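Long-range contact in LacI family sugar-binding transcriptional regulator (Enterococcus faecalis V583, PDB 4RK0), which binds ribose in the cleft between its two domains and probably regulates transcription as a sugar-responsive DNA-binding factor of the LacI family: residues F67-S72 / F90-K96. Numbering follows the deposited sequence.
With RIB (alpha-D-ribofuranose), chain E.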
ATOM      1  N   PHE A  67     -13.399  13.489 -12.562  1.00 28.70           N
ATOM      2  CA  PHE A  67     -12.939  12.092 -12.431  1.00 34.73           C
ATOM      3  C   PHE A  67     -11.503  11.913 -12.888  1.00 39.08           C
ATOM      4  O   PHE A  67     -11.116  12.372 -13.953  1.00 32.32           O
ATOM      5  CB  PHE A  67     -13.792  11.112 -13.287  1.00 36.10           C
ATOM      6  CG  PHE A  67     -15.090  10.704 -12.652  1.00 40.45           C
ATOM      7  CD1 PHE A  67     -15.107   9.769 -11.634  1.00 37.10           C
ATOM      8  CD2 PHE A  67     -16.305  11.235 -13.090  1.00 38.94           C
ATOM      9  CE1 PHE A  67     -16.309   9.379 -11.044  1.00 39.73           C
ATOM     10  CE2 PHE A  67     -17.505  10.852 -12.501  1.00 36.51           C
ATOM     11  CZ  PHE A  67     -17.507   9.927 -11.477  1.00 33.60           C
ATOM     12  N   VAL A  68     -10.718  11.198 -12.082  1.00 30.27           N
ATOM     13  CA  VAL A  68      -9.421  10.686 -12.534  1.00 30.62           C
ATOM     14  C   VAL A  68      -9.623   9.185 -12.825  1.00 28.34           C
ATOM     15  O   VAL A  68     -10.055   8.469 -11.930  1.00 28.87           O
ATOM     16  CB  VAL A  68      -8.359  10.802 -11.402  1.00 31.31           C
ATOM     17  CG1 VAL A  68      -7.023  10.268 -11.877  1.00 27.83           C
ATOM     18  CG2 VAL A  68      -8.230  12.251 -10.934  1.00 31.50           C
ATOM     19  N   ILE A  69      -9.266   8.752 -14.024  1.00 25.84           N
ATOM     20  CA  ILE A  69      -9.541   7.388 -14.512  1.00 27.59           C
ATOM     21  C   ILE A  69      -8.233   6.708 -14.893  1.00 24.99           C
ATOM     22  O   ILE A  69      -7.599   7.021 -15.876  1.00 29.48           O
ATOM     23  CB  ILE A  69     -10.585   7.341 -15.679  1.00 25.00           C
ATOM     24  CG1 ILE A  69     -11.890   8.017 -15.235  1.00 33.46           C
ATOM     25  CG2 ILE A  69     -10.829   5.879 -16.069  1.00 33.79           C
ATOM     26  CD1 ILE A  69     -12.867   8.368 -16.337  1.00 39.00           C
ATOM     27  N   ALA A  70      -7.824   5.770 -14.039  1.00 29.82           N
ATOM     28  CA  ALA A  70      -6.600   5.050 -14.231  1.00 26.78           C
ATOM     29  C   ALA A  70      -6.858   3.567 -14.571  1.00 34.57           C
ATOM     30  O   ALA A  70      -5.901   2.822 -14.722  1.00 31.01           O
ATOM     31  CB  ALA A  70      -5.739   5.127 -12.961  1.00 29.89           C
ATOM     32  N   SER A  71      -8.126   3.152 -14.647  1.00 29.65           N
ATOM     33  CA  SER A  71      -8.511   1.741 -14.864  1.00 25.21           C
ATOM     34  C   SER A  71      -9.137   1.594 -16.244  1.00 34.41           C
ATOM     35  O   SER A  71      -9.956   2.419 -16.625  1.00 33.26           O
ATOM     36  CB  SER A  71      -9.518   1.309 -13.769  1.00 36.83           C
ATOM     37  OG  SER A  71     -10.212   0.113 -14.100  1.00 32.67           O
ATOM     38  N   SER A  72      -8.749   0.552 -16.982  1.00 30.65           N
ATOM     39  CA  SER A  72      -9.320   0.236 -18.311  1.00 37.57           C
ATOM     40  C   SER A  72     -10.732  -0.364 -18.256  1.00 40.22           C
ATOM     41  O   SER A  72     -11.329  -0.580 -19.298  1.00 39.12           O
ATOM     42  CB  SER A  72      -8.411  -0.754 -19.055  1.00 45.01           C
ATOM     43  OG  SER A  72      -8.240  -1.909 -18.250  1.00 35.81           O
ATOM     44  N   PHE A  90     -12.775  15.027 -16.967  1.00 27.11           N
ATOM     45  CA  PHE A  90     -11.996  13.880 -16.528  1.00 37.92           C
ATOM     46  C   PHE A  90     -10.594  13.859 -17.133  1.00 40.24           C
ATOM     47  O   PHE A  90     -10.254  14.621 -18.030  1.00 36.72           O
ATOM     48  CB  PHE A  90     -12.730  12.588 -16.889  1.00 30.61           C
ATOM     49  CG  PHE A  90     -12.784  12.315 -18.376  1.00 39.25           C
ATOM     50  CD1 PHE A  90     -13.792  12.838 -19.163  1.00 40.99           C
ATOM     51  CD2 PHE A  90     -11.809  11.563 -18.981  1.00 39.13           C
ATOM     52  CE1 PHE A  90     -13.815  12.600 -20.533  1.00 29.33           C
ATOM     53  CE2 PHE A  90     -11.825  11.316 -20.338  1.00 39.69           C
ATOM     54  CZ  PHE A  90     -12.835  11.843 -21.129  1.00 41.20           C
ATOM     55  N   ILE A  91      -9.762  12.967 -16.605  1.00 29.36           N
ATOM     56  CA  ILE A  91      -8.411  12.804 -17.061  1.00 21.88           C
ATOM     57  C   ILE A  91      -8.062  11.311 -16.901  1.00 23.02           C
ATOM     58  O   ILE A  91      -8.542  10.677 -15.983  1.00 28.40           O
ATOM     59  CB  ILE A  91      -7.437  13.726 -16.273  1.00 31.14           C
ATOM     60  CG1 ILE A  91      -6.025  13.650 -16.843  1.00 32.10           C
ATOM     61  CG2 ILE A  91      -7.474  13.428 -14.774  1.00 27.40           C
ATOM     62  CD1 ILE A  91      -5.209  14.892 -16.491  1.00 32.18           C
ATOM     63  N   VAL A  92      -7.319  10.796 -17.863  1.00 27.35           N
ATOM     64  CA  VAL A  92      -6.920   9.388 -17.914  1.00 34.53           C
ATOM     65  C   VAL A  92      -5.398   9.220 -17.778  1.00 36.39           C
ATOM     66  O   VAL A  92      -4.593  10.104 -18.078  1.00 31.60           O
ATOM     67  CB  VAL A  92      -7.413   8.662 -19.200  1.00 37.30           C
ATOM     68  CG1 VAL A  92      -8.900   8.901 -19.425  1.00 32.82           C
ATOM     69  CG2 VAL A  92      -6.589   8.999 -20.436  1.00 34.89           C
ATOM     70  N   LEU A  93      -5.007   8.056 -17.305  1.00 26.47           N
ATOM     71  CA  LEU A  93      -3.638   7.752 -17.125  1.00 31.46           C
ATOM     72  C   LEU A  93      -3.513   6.261 -16.891  1.00 32.85           C
ATOM     73  O   LEU A  93      -4.506   5.532 -16.710  1.00 27.27           O
ATOM     74  CB  LEU A  93      -3.062   8.494 -15.909  1.00 27.49           C
ATOM     75  CG  LEU A  93      -3.574   8.088 -14.540  1.00 28.75           C
ATOM     76  CD1 LEU A  93      -2.567   8.539 -13.456  1.00 33.27           C
ATOM     77  CD2 LEU A  93      -4.971   8.575 -14.252  1.00 28.85           C
ATOM     78  N   ASP A  94      -2.264   5.853 -16.918  1.00 25.23           N
ATOM     79  CA  ASP A  94      -1.834   4.524 -16.517  1.00 29.82           C
ATOM     80  C   ASP A  94      -2.506   3.445 -17.382  1.00 22.63           C
ATOM     81  O   ASP A  94      -2.305   3.451 -18.608  1.00 28.58           O
ATOM     82  CB  ASP A  94      -2.077   4.301 -15.034  1.00 27.88           C
ATOM     83  CG  ASP A  94      -1.115   3.236 -14.470  1.00 34.25           C
ATOM     84  OD1 ASP A  94       0.118   3.410 -14.613  1.00 32.23           O
ATOM     85  OD2 ASP A  94      -1.579   2.206 -13.981  1.00 31.16           O
ATOM     86  N   GLN A  95      -3.251   2.524 -16.771  1.00 29.30           N
ATOM     87  CA  GLN A  95      -3.887   1.407 -17.518  1.00 26.46           C
ATOM     88  C   GLN A  95      -5.054   1.852 -18.368  1.00 33.71           C
ATOM     89  O   GLN A  95      -5.484   1.079 -19.201  1.00 30.37           O
ATOM     90  CB  GLN A  95      -4.396   0.309 -16.592  1.00 23.01           C
ATOM     91  CG  GLN A  95      -3.259  -0.213 -15.719  1.00 24.20           C
ATOM     92  CD  GLN A  95      -3.623  -1.458 -14.927  1.00 29.02           C
ATOM     93  OE1 GLN A  95      -4.698  -2.019 -15.075  1.00 29.65           O
ATOM     94  NE2 GLN A  95      -2.712  -1.890 -14.088  1.00 27.83           N
ATOM     95  N   LYS A  96      -5.586   3.048 -18.137  1.00 28.83           N
ATOM     96  CA  LYS A  96      -6.621   3.605 -19.038  1.00 27.44           C
ATOM     97  C   LYS A  96      -6.000   4.284 -20.239  1.00 32.34           C
ATOM     98  O   LYS A  96      -5.346   5.321 -20.109  1.00 35.33           O
ATOM     99  CB  LYS A  96      -7.509   4.618 -18.322  1.00 22.14           C
ATOM    100  CG  LYS A  96      -8.554   5.315 -19.201  1.00 28.90           C
ATOM    101  CD  LYS A  96      -9.562   4.303 -19.792  1.00 30.67           C
ATOM    102  CE  LYS A  96     -10.349   4.883 -20.974  1.00 47.72           C
ATOM    103  NZ  LYS A  96     -11.032   3.834 -21.788  1.00 52.38           N
TER
HETATM  104  O5  RIB E 401       2.961  -1.636 -10.589  1.00 29.42           O
HETATM  105  C5  RIB E 401       1.606  -1.459 -10.973  1.00 42.42           C
HETATM  106  C4  RIB E 401       1.637  -1.326 -12.434  1.00 60.23           C
HETATM  107  O4  RIB E 401       0.325  -1.275 -13.053  1.00 31.87           O
HETATM  108  C3  RIB E 401       2.436  -0.038 -12.473  1.00 24.60           C
HETATM  109  O3  RIB E 401       3.623  -0.428 -13.167  1.00 23.42           O
HETATM  110  C2  RIB E 401       1.436   0.900 -13.154  1.00 23.02           C
HETATM  111  O2  RIB E 401       2.030   1.628 -14.201  1.00 22.43           O
HETATM  112  C1  RIB E 401       0.193   0.073 -13.527  1.00 43.37           C
HETATM  113  O1  RIB E 401      -0.173   0.231 -14.887  1.00 33.90           O
HETATM  114  O   HOH W   1      -7.224  -1.608 -15.714  1.00 32.32           O
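The ring of Phe-90 meets CD1 of Ile-69 obliquely from across the contact, and CG1 of Val-92 lies in plane at the ring's edge. On that side Ile-69 CG2 runs alongside Lys-96 CG, 3.9 Å away. Beneath these side chains the two parallel strands are joined by backbone hydrogen bonds from Ile-91 N to Phe-67 O, Ile-69 N to Ile-91 O (2.8 Å) and Leu-93 N to Ile-69 O. On the other face, with CG set between its backbone N and carbonyl carbon (chi1 67°), Leu-93 brings CD2 to Val-68 CG1 at 3.6 Å and to Ala-70 CB. Beyond the strands, a type II' turn from Leu-93 to Lys-96 brings two pocket residues to the ribose: Asp-94 OD1 takes a 2.6 Å hydrogen bond from O2, and Gln-95 NE2 donates to O4 at 3.3 Å. The other end of that amide is tied back to 67-72 by a water, which donates to Gln-95 OE1 and accepts from Ser-72 N. The pair closes a right-handed beta-alpha-beta crossover in a periplasmic-binding-protein-like domain: helix 76-86 covers the Phe-67, Ile-69 and Phe-90 face, helix 233-249 packs on Val-68 and Ile-91, and strands 9-14 and 103-107 flank the two.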